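Local coordinates for protein MHC class I antigen (Ctenopharyngodon idella, PDB 5H5Z) that probably binds short peptides in a groove between two helices and, paired with beta-2-microglobulin, presents them for T-cell recognition, at residues 207-212 and 253-258; 176-181 and 257-262; 199-204 and 224-229; 122-127 and 151-156. All coordinates share one frame; numbering follows the deposited sequence.

Overall arrangement
From the N terminus, contact 4 closes first: residues 122-127, a hairpin turn at the floor of the peptide groove, meet the wall helix 148-170. It stands in series with the rest, about 34 to 44 Å from them, centre to centre. Beyond it the chain enters the immunoglobulin C1-set domain. Contact 2 closes the longest loop, tying the entering linker 176-181 to the hairpin 257-262. Contact 3 is nested inside it and joins 199-204 to 224-229 along the side that meets beta-2-microglobulin. Contact 1 pairs strands 207-212 and 252-258, crosses contact 3 along the chain, and shares E257 and H258 with contact 2. Contacts 1, 2 and 3 touch one another.

Contact 1. Residues 207-212 and 253-258; sequences TITWQK and SCVVEH
With its CG anti to the carbonyl carbon (chi1 -68°), W210 swings its indole into the interior, while C254 turns SG anti to the backbone N (chi1 176°), beside the carbonyl carbon, and so directs it to I208 CG2 at 3.6 Å. This is the cysteine-tryptophan core of an immunoglobulin C1-set sandwich, carried by the antiparallel strands 207-212 and 252-258. The non-hydrogen-bonded pairing of W210 with C254 sets C254 CB over one face of the W210 six-membered ring, 4.1 Å from its centroid and 18° off the normal, a CH-pi contact; the nearest rim atom, W210 CZ3, is 3.9 Å from C254 CB. C254 SG lies 4.7 Å from the same W210 centroid, a Cys sulfur-aromatic contact. A disulfide takes that sulfur to C196 on the opposing sheet, and W210 NE1 is hydrogen-bonded to S238 OG there.

Six backbone hydrogen bonds fix the register, two for each of the pairs T207-E257, T209-V255 and Q211-S253, and every donor lies in the carbonyl plane of its acceptor. The shortest runs from E257 N to T207 O at 2.7 Å. On the other side of the sheet T209 and V255 point the same way. R264 NH1 binds both Q211 OE1 and S253 OG, while Q211 NE2 goes to D216. A water lies at the end of the ladder, hydrogen-bonded at 2.9 Å to S253 OG and only weakly, at 3.5 Å, to Q211 O.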
loop_
_atom_site.group_PDB
_atom_site.type_symbol
_atom_site.label_atom_id
_atom_site.label_comp_id
_atom_site.label_asym_id
_atom_site.label_seq_id
_atom_site.Cartn_x
_atom_site.Cartn_y
_atom_site.Cartn_z
ATOM N N THR A 207 -0.795 3.111 -18.984
ATOM C CA THR A 207 0.302 2.968 -19.934
ATOM C C THR A 207 0.744 4.341 -20.420
ATOM O O THR A 207 -0.043 5.083 -21.011
ATOM C CB THR A 207 -0.077 2.052 -21.118
ATOM O OG1 THR A 207 -0.469 0.771 -20.617
ATOM C CG2 THR A 207 1.103 1.866 -22.066
ATOM N N ILE A 208 2.004 4.679 -20.146
ATOM C CA ILE A 208 2.572 5.949 -20.581
ATOM C C ILE A 208 3.640 5.642 -21.612
ATOM O O ILE A 208 4.540 4.842 -21.361
ATOM C CB ILE A 208 3.184 6.751 -19.410
ATOM C CG1 ILE A 208 2.147 6.966 -18.307
ATOM C CG2 ILE A 208 3.740 8.085 -19.899
ATOM C CD1 ILE A 208 2.680 7.630 -17.056
ATOM N N THR A 209 3.525 6.261 -22.782
ATOM C CA THR A 209 4.501 6.058 -23.843
ATOM C C THR A 209 4.909 7.382 -24.456
ATOM O O THR A 209 4.214 8.390 -24.322
ATOM C CB THR A 209 3.962 5.150 -24.969
ATOM O OG1 THR A 209 2.764 5.717 -25.508
ATOM C CG2 THR A 209 3.675 3.740 -24.461
ATOM N N TRP A 210 6.017 7.349 -25.177
ATOM C CA TRP A 210 6.504 8.506 -25.900
ATOM C C TRP A 210 6.503 8.192 -27.382
ATOM O O TRP A 210 6.745 7.066 -27.785
ATOM C CB TRP A 210 7.916 8.865 -25.450
ATOM C CG TRP A 210 7.994 9.367 -24.056
ATOM C CD1 TRP A 210 8.260 8.639 -22.944
ATOM C CD2 TRP A 210 7.817 10.714 -23.619
ATOM N NE1 TRP A 210 8.255 9.440 -21.841
ATOM C CE2 TRP A 210 7.988 10.723 -22.227
ATOM C CE3 TRP A 210 7.532 11.914 -24.270
ATOM C CZ2 TRP A 210 7.882 11.878 -21.475
ATOM C CZ3 TRP A 210 7.431 13.058 -23.522
ATOM C CH2 TRP A 210 7.605 13.035 -22.139
ATOM N N GLN A 211 6.207 9.197 -28.191
ATOM C CA GLN A 211 6.254 9.036 -29.629
ATOM C C GLN A 211 7.123 10.119 -30.256
ATOM O O GLN A 211 7.143 11.257 -29.804
ATOM C CB GLN A 211 4.847 9.059 -30.229
ATOM C CG GLN A 211 4.085 7.757 -30.045
ATOM C CD GLN A 211 2.999 7.553 -31.083
ATOM O OE1 GLN A 211 2.352 8.501 -31.515
ATOM N NE2 GLN A 211 2.797 6.310 -31.486
ATOM N N LYS A 212 7.865 9.735 -31.283
ATOM C CA LYS A 212 8.624 10.687 -32.065
ATOM C C LYS A 212 8.040 10.690 -33.467
ATOM O O LYS A 212 8.043 9.677 -34.148
ATOM C CB LYS A 212 10.093 10.273 -32.099
ATOM C CG LYS A 212 11.010 11.230 -32.839
ATOM C CD LYS A 212 12.437 10.713 -32.829
ATOM C CE LYS A 212 13.334 11.518 -33.754
ATOM N NZ LYS A 212 14.666 10.871 -33.915
ATOM N N SER A 253 5.800 13.588 -28.497
ATOM C CA SER A 253 4.577 13.677 -27.715
ATOM C C SER A 253 4.546 12.561 -26.680
ATOM O O SER A 253 5.226 11.548 -26.843
ATOM C CB SER A 253 3.350 13.585 -28.629
ATOM O OG SER A 253 3.305 12.334 -29.295
ATOM N N CYS A 254 3.771 12.764 -25.618
ATOM C CA CYS A 254 3.491 11.712 -24.648
ATOM C C CYS A 254 2.083 11.199 -24.875
ATOM O O CYS A 254 1.172 11.985 -25.143
ATOM C CB CYS A 254 3.599 12.229 -23.212
ATOM S SG CYS A 254 3.147 10.952 -22.020
ATOM N N VAL A 255 1.909 9.884 -24.768
ATOM C CA VAL A 255 0.586 9.274 -24.848
ATOM C C VAL A 255 0.298 8.523 -23.549
ATOM O O VAL A 255 1.060 7.639 -23.152
ATOM C CB VAL A 255 0.444 8.335 -26.071
ATOM C CG1 VAL A 255 -0.968 7.763 -26.149
ATOM C CG2 VAL A 255 0.782 9.068 -27.366
ATOM N N VAL A 256 -0.791 8.899 -22.884
ATOM C CA VAL A 256 -1.237 8.206 -21.674
ATOM C C VAL A 256 -2.516 7.430 -21.969
ATOM O O VAL A 256 -3.530 8.015 -22.372
ATOM C CB VAL A 256 -1.460 9.175 -20.488
ATOM C CG1 VAL A 256 -1.914 8.412 -19.255
ATOM C CG2 VAL A 256 -0.187 9.941 -20.176
ATOM N N GLU A 257 -2.456 6.113 -21.779
ATOM C CA GLU A 257 -3.609 5.242 -22.002
ATOM C C GLU A 257 -4.151 4.661 -20.695
ATOM O O GLU A 257 -3.407 4.099 -19.894
ATOM C CB GLU A 257 -3.275 4.118 -22.991
ATOM C CG GLU A 257 -4.494 3.295 -23.403
ATOM C CD GLU A 257 -4.195 2.263 -24.475
ATOM O OE1 GLU A 257 -4.834 1.193 -24.453
ATOM O OE2 GLU A 257 -3.327 2.511 -25.337
ATOM N N HIS A 258 -5.461 4.793 -20.503
ATOM C CA HIS A 258 -6.142 4.293 -19.312
ATOM C C HIS A 258 -7.556 3.922 -19.717
ATOM O O HIS A 258 -8.240 4.716 -20.364
ATOM C CB HIS A 258 -6.157 5.378 -18.232
ATOM C CG HIS A 258 -6.891 5.000 -16.980
ATOM N ND1 HIS A 258 -6.326 4.230 -15.985
ATOM C CD2 HIS A 258 -8.130 5.325 -16.544
ATOM C CE1 HIS A 258 -7.195 4.078 -15.002
ATOM N NE2 HIS A 258 -8.296 4.734 -15.316
HETATM O O HOH W 1 4.629 12.446 -31.886
#

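Contact 2. Residues 176-181 and 257-262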
loop_
_atom_site.group_PDB
_atom_site.type_symbol
_atom_site.label_atom_id
_atom_site.label_comp_id
_atom_site.label_asym_id
_atom_site.label_seq_id
_atom_site.Cartn_x
_atom_site.Cartn_y
_atom_site.Cartn_z
ATOM N N GLU A 176 -16.244 0.139 -8.486
ATOM C CA GLU A 176 -16.300 0.022 -9.947
ATOM C C GLU A 176 -15.978 1.330 -10.674
ATOM O O GLU A 176 -16.164 1.425 -11.895
ATOM C CB GLU A 176 -17.683 -0.467 -10.402
ATOM C CG GLU A 176 -18.012 -1.916 -10.065
ATOM C CD GLU A 176 -19.254 -2.415 -10.790
ATOM O OE1 GLU A 176 -19.383 -3.646 -10.967
ATOM O OE2 GLU A 176 -20.105 -1.587 -11.185
ATOM N N ARG A 177 -15.505 2.336 -9.939
ATOM C CA ARG A 177 -15.260 3.649 -10.544
ATOM C C ARG A 177 -14.123 3.594 -11.570
ATOM O O ARG A 177 -13.172 2.817 -11.423
ATOM C CB ARG A 177 -14.994 4.717 -9.476
ATOM C CG ARG A 177 -13.564 4.753 -8.942
ATOM C CD ARG A 177 -13.468 5.668 -7.735
ATOM N NE ARG A 177 -12.105 5.790 -7.230
ATOM C CZ ARG A 177 -11.561 4.986 -6.318
ATOM N NH1 ARG A 177 -12.253 3.975 -5.810
ATOM N NH2 ARG A 177 -10.313 5.193 -5.919
ATOM N N LYS A 178 -14.265 4.399 -12.618
ATOM C CA LYS A 178 -13.240 4.576 -13.640
ATOM C C LYS A 178 -13.000 6.071 -13.720
ATOM O O LYS A 178 -13.854 6.815 -14.218
ATOM C CB LYS A 178 -13.711 4.043 -15.003
ATOM C CG LYS A 178 -14.264 2.622 -14.999
ATOM C CD LYS A 178 -13.165 1.588 -14.825
ATOM C CE LYS A 178 -13.705 0.172 -14.956
ATOM N NZ LYS A 178 -14.386 -0.289 -13.715
ATOM N N VAL A 179 -11.856 6.512 -13.202
ATOM C CA VAL A 179 -11.485 7.924 -13.215
ATOM C C VAL A 179 -10.268 8.095 -14.127
ATOM O O VAL A 179 -9.228 7.463 -13.915
ATOM C CB VAL A 179 -11.166 8.451 -11.796
ATOM C CG1 VAL A 179 -10.974 9.960 -11.816
ATOM C CG2 VAL A 179 -12.272 8.084 -10.815
ATOM N N SER A 180 -10.408 8.943 -15.141
ATOM C CA SER A 180 -9.333 9.166 -16.107
ATOM C C SER A 180 -8.172 9.975 -15.512
ATOM O O SER A 180 -8.385 10.814 -14.632
ATOM C CB SER A 180 -9.874 9.836 -17.374
ATOM O OG SER A 180 -10.847 9.015 -18.002
ATOM N N PRO A 181 -6.938 9.711 -15.979
ATOM C CA PRO A 181 -5.789 10.481 -15.482
ATOM C C PRO A 181 -5.823 11.942 -15.914
ATOM O O PRO A 181 -6.276 12.265 -17.021
ATOM C CB PRO A 181 -4.565 9.772 -16.081
ATOM C CG PRO A 181 -5.071 8.841 -17.114
ATOM C CD PRO A 181 -6.539 8.610 -16.879
ATOM N N GLU A 257 -2.456 6.113 -21.779
ATOM C CA GLU A 257 -3.609 5.242 -22.002
ATOM C C GLU A 257 -4.151 4.661 -20.695
ATOM O O GLU A 257 -3.407 4.099 -19.894
ATOM C CB GLU A 257 -3.275 4.118 -22.991
ATOM C CG GLU A 257 -4.494 3.295 -23.403
ATOM C CD GLU A 257 -4.195 2.263 -24.475
ATOM O OE1 GLU A 257 -4.834 1.193 -24.453
ATOM O OE2 GLU A 257 -3.327 2.511 -25.337
ATOM N N HIS A 258 -5.461 4.793 -20.503
ATOM C CA HIS A 258 -6.142 4.293 -19.312
ATOM C C HIS A 258 -7.556 3.922 -19.717
ATOM O O HIS A 258 -8.240 4.716 -20.364
ATOM C CB HIS A 258 -6.157 5.378 -18.232
ATOM C CG HIS A 258 -6.891 5.000 -16.980
ATOM N ND1 HIS A 258 -6.326 4.230 -15.985
ATOM C CD2 HIS A 258 -8.130 5.325 -16.544
ATOM C CE1 HIS A 258 -7.195 4.078 -15.002
ATOM N NE2 HIS A 258 -8.296 4.734 -15.316
ATOM N N GLN A 259 -7.980 2.711 -19.353
ATOM C CA GLN A 259 -9.317 2.210 -19.697
ATOM C C GLN A 259 -9.656 2.384 -21.188
ATOM O O GLN A 259 -10.703 2.935 -21.535
ATOM C CB GLN A 259 -10.388 2.862 -18.805
ATOM C CG GLN A 259 -10.231 2.577 -17.319
ATOM C CD GLN A 259 -10.388 1.106 -16.983
ATOM O OE1 GLN A 259 -11.378 0.475 -17.354
ATOM N NE2 GLN A 259 -9.407 0.552 -16.275
ATOM N N ASP A 260 -8.749 1.925 -22.054
ATOM C CA ASP A 260 -8.931 1.925 -23.523
ATOM C C ASP A 260 -9.098 3.309 -24.163
ATOM O O ASP A 260 -9.581 3.426 -25.297
ATOM C CB ASP A 260 -10.093 1.009 -23.931
ATOM C CG ASP A 260 -10.055 -0.329 -23.226
ATOM O OD1 ASP A 260 -9.013 -1.021 -23.300
ATOM O OD2 ASP A 260 -11.074 -0.682 -22.589
ATOM N N LYS A 261 -8.695 4.344 -23.431
ATOM C CA LYS A 261 -8.796 5.726 -23.893
ATOM C C LYS A 261 -7.434 6.389 -23.756
ATOM O O LYS A 261 -6.686 6.081 -22.824
ATOM C CB LYS A 261 -9.862 6.483 -23.091
ATOM C CG LYS A 261 -11.268 5.911 -23.246
ATOM C CD LYS A 261 -12.287 6.600 -22.343
ATOM C CE LYS A 261 -12.764 7.924 -22.925
ATOM N NZ LYS A 261 -13.586 7.753 -24.160
ATOM N N THR A 262 -7.109 7.286 -24.686
ATOM C CA THR A 262 -5.788 7.913 -24.713
ATOM C C THR A 262 -5.848 9.433 -24.622
ATOM O O THR A 262 -6.757 10.068 -25.165
ATOM C CB THR A 262 -4.996 7.538 -25.984
ATOM O OG1 THR A 262 -5.788 7.820 -27.143
ATOM C CG2 THR A 262 -4.611 6.067 -25.979
#
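A two-residue beta hairpin, closed by a type I' turn from H258 to K261, meets the linker that leaves helix 172-175 and enters the immunoglobulin C1-set domain. Q259 and D260 both have the positive phi the turn requires, and its base is paired from H258 N to K261 O at 2.9 Å and from K261 N to H258 O at 3.1 Å.

H258 has the largest share of the contact. With CG anti to the backbone N (chi1 177°), its side chain points toward the linker and crosses that of P181 obliquely; P181 CD comes within 3.5 Å of H258 CB and 3.6 Å of H258 CG. Q259 CG lies 3.4 Å above the plane of the H258 imidazole. Further back along the linker, K178 and Q259 cross at about a right angle, with K178 CD 3.3 Å from Q259 OE1. The lysine chain bends at chi2 and chi4, so that K178 NZ donates to E176 O at 3.1 Å, from 55° above the carbonyl plane.

Although V179 O is 3.2 Å from H258 NE2, the angle is too poor for a hydrogen bond. The imidazole instead bonds to G205 O through ND1 and weakly to Y202 O through NE2. Carbonyl oxygens can only accept, so two such bonds, with V179 O close by, would tend to favour a doubly protonated, positively charged H258.

Contact 3. Residues 199-204 and 224-229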
loop_
_atom_site.group_PDB
_atom_site.type_symbol
_atom_site.label_atom_id
_atom_site.label_comp_id
_atom_site.label_asym_id
_atom_site.label_seq_id
_atom_site.Cartn_x
_atom_site.Cartn_y
_atom_site.Cartn_z
ATOM N N THR A 199 -1.919 11.681 -13.098
ATOM C CA THR A 199 -2.374 11.588 -11.707
ATOM C C THR A 199 -3.896 11.527 -11.569
ATOM O O THR A 199 -4.631 11.976 -12.454
ATOM C CB THR A 199 -1.826 12.746 -10.838
ATOM O OG1 THR A 199 -1.980 12.421 -9.449
ATOM C CG2 THR A 199 -2.542 14.073 -11.134
ATOM N N GLY A 200 -4.355 10.973 -10.450
ATOM C CA GLY A 200 -5.765 11.018 -10.084
ATOM C C GLY A 200 -6.613 9.926 -10.696
ATOM O O GLY A 200 -7.837 10.012 -10.689
ATOM N N PHE A 201 -5.966 8.895 -11.220
ATOM C CA PHE A 201 -6.677 7.849 -11.936
ATOM C C PHE A 201 -6.973 6.614 -11.075
ATOM O O PHE A 201 -6.269 6.319 -10.103
ATOM C CB PHE A 201 -5.946 7.469 -13.236
ATOM C CG PHE A 201 -4.519 7.038 -13.035
ATOM C CD1 PHE A 201 -4.211 5.713 -12.746
ATOM C CD2 PHE A 201 -3.474 7.961 -13.146
ATOM C CE1 PHE A 201 -2.892 5.315 -12.569
ATOM C CE2 PHE A 201 -2.157 7.567 -12.963
ATOM C CZ PHE A 201 -1.865 6.243 -12.671
ATOM N N TYR A 202 -8.042 5.919 -11.452
ATOM C CA TYR A 202 -8.425 4.642 -10.863
ATOM C C TYR A 202 -9.222 3.882 -11.919
ATOM O O TYR A 202 -10.045 4.493 -12.603
ATOM C CB TYR A 202 -9.275 4.859 -9.610
ATOM C CG TYR A 202 -9.478 3.606 -8.797
ATOM C CD1 TYR A 202 -10.542 2.734 -9.068
ATOM C CD2 TYR A 202 -8.612 3.287 -7.750
ATOM C CE1 TYR A 202 -10.723 1.581 -8.326
ATOM C CE2 TYR A 202 -8.794 2.133 -6.992
ATOM C CZ TYR A 202 -9.848 1.289 -7.289
ATOM O OH TYR A 202 -10.031 0.147 -6.547
ATOM N N PRO A 203 -8.983 2.558 -12.076
ATOM C CA PRO A 203 -8.026 1.671 -11.386
ATOM C C PRO A 203 -6.563 2.000 -11.690
ATOM O O PRO A 203 -6.279 2.891 -12.492
ATOM C CB PRO A 203 -8.379 0.271 -11.918
ATOM C CG PRO A 203 -9.704 0.409 -12.577
ATOM C CD PRO A 203 -9.773 1.816 -13.074
ATOM N N SER A 204 -5.645 1.274 -11.064
ATOM C CA SER A 204 -4.233 1.675 -11.051
ATOM C C SER A 204 -3.446 1.443 -12.344
ATOM O O SER A 204 -2.410 2.078 -12.553
ATOM C CB SER A 204 -3.508 1.029 -9.868
ATOM O OG SER A 204 -3.303 -0.346 -10.109
ATOM N N GLY A 224 8.610 5.805 -14.497
ATOM C CA GLY A 224 8.526 5.797 -13.041
ATOM C C GLY A 224 7.622 4.695 -12.518
ATOM O O GLY A 224 6.889 4.056 -13.278
ATOM N N GLU A 225 7.683 4.465 -11.212
ATOM C CA GLU A 225 6.837 3.459 -10.577
ATOM C C GLU A 225 5.422 3.987 -10.391
ATOM O O GLU A 225 5.207 5.199 -10.320
ATOM C CB GLU A 225 7.421 3.042 -9.225
ATOM C CG GLU A 225 8.838 2.482 -9.311
ATOM C CD GLU A 225 9.491 2.279 -7.956
ATOM O OE1 GLU A 225 10.515 1.567 -7.899
ATOM O OE2 GLU A 225 8.990 2.825 -6.948
ATOM N N LEU A 226 4.463 3.066 -10.321
ATOM C CA LEU A 226 3.106 3.385 -9.889
ATOM C C LEU A 226 3.161 3.853 -8.439
ATOM O O LEU A 226 3.761 3.184 -7.589
ATOM C CB LEU A 226 2.194 2.155 -10.019
ATOM C CG LEU A 226 0.735 2.260 -9.563
ATOM C CD1 LEU A 226 -0.071 3.221 -10.431
ATOM C CD2 LEU A 226 0.079 0.888 -9.562
ATOM N N LEU A 227 2.546 4.998 -8.158
ATOM C CA LEU A 227 2.579 5.568 -6.813
ATOM C C LEU A 227 1.187 5.907 -6.317
ATOM O O LEU A 227 0.347 6.355 -7.098
ATOM C CB LEU A 227 3.432 6.834 -6.780
ATOM C CG LEU A 227 4.927 6.742 -7.080
ATOM C CD1 LEU A 227 5.501 8.141 -7.236
ATOM C CD2 LEU A 227 5.671 5.972 -5.996
ATOM N N PRO A 228 0.941 5.712 -5.007
ATOM C CA PRO A 228 -0.365 6.048 -4.460
ATOM C C PRO A 228 -0.512 7.534 -4.159
ATOM O O PRO A 228 0.425 8.178 -3.668
ATOM C CB PRO A 228 -0.406 5.252 -3.154
ATOM C CG PRO A 228 1.022 5.193 -2.723
ATOM C CD PRO A 228 1.823 5.093 -3.994
ATOM N N ASN A 229 -1.686 8.077 -4.456
ATOM C CA ASN A 229 -2.053 9.378 -3.924
ATOM C C ASN A 229 -2.653 9.210 -2.525
ATOM O O ASN A 229 -2.782 8.087 -2.030
ATOM C CB ASN A 229 -3.004 10.106 -4.875
ATOM C CG ASN A 229 -2.284 10.708 -6.069
ATOM O OD1 ASN A 229 -1.125 11.131 -5.961
ATOM N ND2 ASN A 229 -2.960 10.751 -7.214
#
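One hydrogen bond supplies the polar link. N229 ND2 donates to T199 OG1 at 3.0 Å with an N-H...O angle of 162°, and the oxygen lies close to the plane of the amide. T199 holds OG1 anti to its backbone N, where the hydroxyl also bonds H13 O of beta-2-microglobulin; since that carbonyl can only accept, the threonine proton points across the subunit boundary. The amide is fixed further by Q235 at OD1 and S233 at ND2.

Van der Waals packing gathers round L226, which lays both methyls on S204, while CD1 also reaches F201. L226 CD2 lies 3.6 Å from S204 CB, and L226 CD1 lies 3.4 Å from S204 O, a methyl-carbonyl contact, and 4.1 Å from F201 CE1. F201 keeps CG in the crowded position between backbone N and carbonyl carbon (chi1 56°), and P203 O and S204 C lie at the ring's edge, in its plane.

Backbone form sets the bend: G200, with phi 85°, and F201 both face F234 in a G1 beta bulge. Strand 234-240 runs between strands 194-201 and 221-228, F234 packing on F201, S204 and L226, while P228 O bonds Y11 of beta-2-microglobulin.

Contact 4. Residues 122-127 and 151-156; sequences LDKNTL and QNKGYL
K153 NZ is gripped twice: it donates to K124 O at 3.2 Å and forms a salt bridge with E157 OE2. The lysine chain runs extended until chi4 (74°), where it bends to set the ammonium 28° above the carbonyl plane of K124. E157 OE2 also takes K124 NZ, so one carboxylate oxygen bridges two lysines whose NZ atoms, K124 NZ and K153 NZ, are 4.7 Å apart; the shared acid would be expected to ease their repulsion and to remain ionised. Nearer the backbone, the two lysines cross at about a right angle, with K124 CB 4.1 Å from K153 CB.

The contact seats helix 148-170, a wall of the MHC class I peptide groove, on the turn between floor strands 117-123 and 128-131. D123 OD1 shapes the loop, accepting from N125 N at 2.9 Å, nearly along its C-O axis, in an Asx turn that is widened to an Asx motif by T126 N at 3.2 Å, from above the carboxylate plane. Y155 hydrogen-bonds the backbone of the bound peptide through OH.

Where the helix faces strand 117-123, L122 and L156 meet tip to tip, L122 CD2 standing 4.0 Å from L156 CD1 and 3.9 Å from N152 CB. At the far end of the turn L127 crosses the K153 chain at about a right angle, and L127 CD2 rests 3.6 Å from K153 CD.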
loop_
_atom_site.group_PDB
_atom_site.type_symbol
_atom_site.label_atom_id
_atom_site.label_comp_id
_atom_site.label_asym_id
_atom_site.label_seq_id
_atom_site.Cartn_x
_atom_site.Cartn_y
_atom_site.Cartn_z
ATOM N N LEU A 122 -0.778 -21.845 3.811
ATOM C CA LEU A 122 -1.806 -22.825 3.518
ATOM C C LEU A 122 -1.745 -23.283 2.068
ATOM O O LEU A 122 -1.722 -22.464 1.144
ATOM C CB LEU A 122 -3.205 -22.264 3.825
ATOM C CG LEU A 122 -4.433 -23.114 3.456
ATOM C CD1 LEU A 122 -4.446 -24.433 4.217
ATOM C CD2 LEU A 122 -5.719 -22.336 3.700
ATOM N N ASP A 123 -1.709 -24.597 1.885
ATOM C CA ASP A 123 -2.069 -25.202 0.615
ATOM C C ASP A 123 -3.487 -25.750 0.784
ATOM O O ASP A 123 -3.685 -26.796 1.416
ATOM C CB ASP A 123 -1.092 -26.321 0.245
ATOM C CG ASP A 123 -1.362 -26.910 -1.134
ATOM O OD1 ASP A 123 -2.523 -26.886 -1.597
ATOM O OD2 ASP A 123 -0.407 -27.414 -1.757
ATOM N N LYS A 124 -4.475 -25.044 0.241
ATOM C CA LYS A 124 -5.868 -25.460 0.448
ATOM C C LYS A 124 -6.354 -26.523 -0.552
ATOM O O LYS A 124 -7.510 -26.956 -0.496
ATOM C CB LYS A 124 -6.825 -24.259 0.567
ATOM C CG LYS A 124 -7.135 -23.489 -0.706
ATOM C CD LYS A 124 -8.270 -22.508 -0.437
ATOM C CE LYS A 124 -8.644 -21.693 -1.665
ATOM N NZ LYS A 124 -9.280 -22.515 -2.731
ATOM N N ASN A 125 -5.461 -26.942 -1.448
ATOM C CA ASN A 125 -5.714 -28.091 -2.313
ATOM C C ASN A 125 -5.438 -29.410 -1.593
ATOM O O ASN A 125 -6.217 -30.358 -1.702
ATOM C CB ASN A 125 -4.877 -28.010 -3.593
ATOM C CG ASN A 125 -5.317 -26.888 -4.517
ATOM O OD1 ASN A 125 -6.331 -26.226 -4.285
ATOM N ND2 ASN A 125 -4.554 -26.674 -5.579
ATOM N N THR A 126 -4.328 -29.459 -0.857
ATOM C CA THR A 126 -3.917 -30.664 -0.138
ATOM C C THR A 126 -4.299 -30.622 1.341
ATOM O O THR A 126 -4.082 -31.595 2.070
ATOM C CB THR A 126 -2.397 -30.903 -0.245
ATOM O OG1 THR A 126 -1.695 -29.724 0.168
ATOM C CG2 THR A 126 -2.003 -31.255 -1.676
ATOM N N LEU A 127 -4.863 -29.494 1.774
ATOM C CA LEU A 127 -5.239 -29.278 3.176
ATOM C C LEU A 127 -4.051 -29.494 4.114
ATOM O O LEU A 127 -4.160 -30.155 5.151
ATOM C CB LEU A 127 -6.442 -30.152 3.567
ATOM C CG LEU A 127 -7.784 -29.746 2.952
ATOM C CD1 LEU A 127 -8.806 -30.867 3.073
ATOM C CD2 LEU A 127 -8.296 -28.470 3.602
ATOM N N GLN A 151 -10.583 -25.594 8.379
ATOM C CA GLN A 151 -11.346 -24.443 8.869
ATOM C C GLN A 151 -11.068 -23.232 7.994
ATOM O O GLN A 151 -11.993 -22.538 7.559
ATOM C CB GLN A 151 -11.008 -24.127 10.330
ATOM C CG GLN A 151 -12.009 -23.210 11.037
ATOM C CD GLN A 151 -11.882 -21.737 10.674
ATOM O OE1 GLN A 151 -12.883 -21.011 10.628
ATOM N NE2 GLN A 151 -10.656 -21.285 10.418
ATOM N N ASN A 152 -9.780 -22.998 7.748
ATOM C CA ASN A 152 -9.318 -21.870 6.958
ATOM C C ASN A 152 -9.839 -21.925 5.522
ATOM O O ASN A 152 -10.313 -20.918 5.004
ATOM C CB ASN A 152 -7.785 -21.817 6.961
ATOM C CG ASN A 152 -7.202 -21.296 8.268
ATOM O OD1 ASN A 152 -6.002 -21.079 8.349
ATOM N ND2 ASN A 152 -8.039 -21.084 9.287
ATOM N N LYS A 153 -9.753 -23.097 4.893
ATOM C CA LYS A 153 -10.344 -23.321 3.565
ATOM C C LYS A 153 -11.850 -23.044 3.557
ATOM O O LYS A 153 -12.360 -22.389 2.635
ATOM C CB LYS A 153 -10.045 -24.742 3.073
ATOM C CG LYS A 153 -10.683 -25.120 1.743
ATOM C CD LYS A 153 -10.531 -26.611 1.482
ATOM C CE LYS A 153 -11.294 -27.068 0.248
ATOM N NZ LYS A 153 -10.629 -26.643 -1.015
ATOM N N GLY A 154 -12.557 -23.536 4.576
ATOM C CA GLY A 154 -13.987 -23.257 4.724
ATOM C C GLY A 154 -14.273 -21.766 4.766
ATOM O O GLY A 154 -15.163 -21.269 4.063
ATOM N N TYR A 155 -13.515 -21.048 5.593
ATOM C CA TYR A 155 -13.627 -19.594 5.664
ATOM C C TYR A 155 -13.356 -18.913 4.315
ATOM O O TYR A 155 -14.134 -18.058 3.872
ATOM C CB TYR A 155 -12.697 -19.008 6.740
ATOM C CG TYR A 155 -12.616 -17.503 6.645
ATOM C CD1 TYR A 155 -13.599 -16.693 7.224
ATOM C CD2 TYR A 155 -11.588 -16.884 5.922
ATOM C CE1 TYR A 155 -13.548 -15.315 7.108
ATOM C CE2 TYR A 155 -11.533 -15.509 5.796
ATOM C CZ TYR A 155 -12.508 -14.730 6.394
ATOM O OH TYR A 155 -12.443 -13.365 6.275
ATOM N N LEU A 156 -12.248 -19.279 3.672
ATOM C CA LEU A 156 -11.838 -18.613 2.428
ATOM C C LEU A 156 -12.838 -18.796 1.289
ATOM O O LEU A 156 -13.134 -17.855 0.549
ATOM C CB LEU A 156 -10.456 -19.102 1.980
ATOM C CG LEU A 156 -9.249 -18.682 2.822
ATOM C CD1 LEU A 156 -7.996 -19.385 2.313
ATOM C CD2 LEU A 156 -9.057 -17.173 2.823
#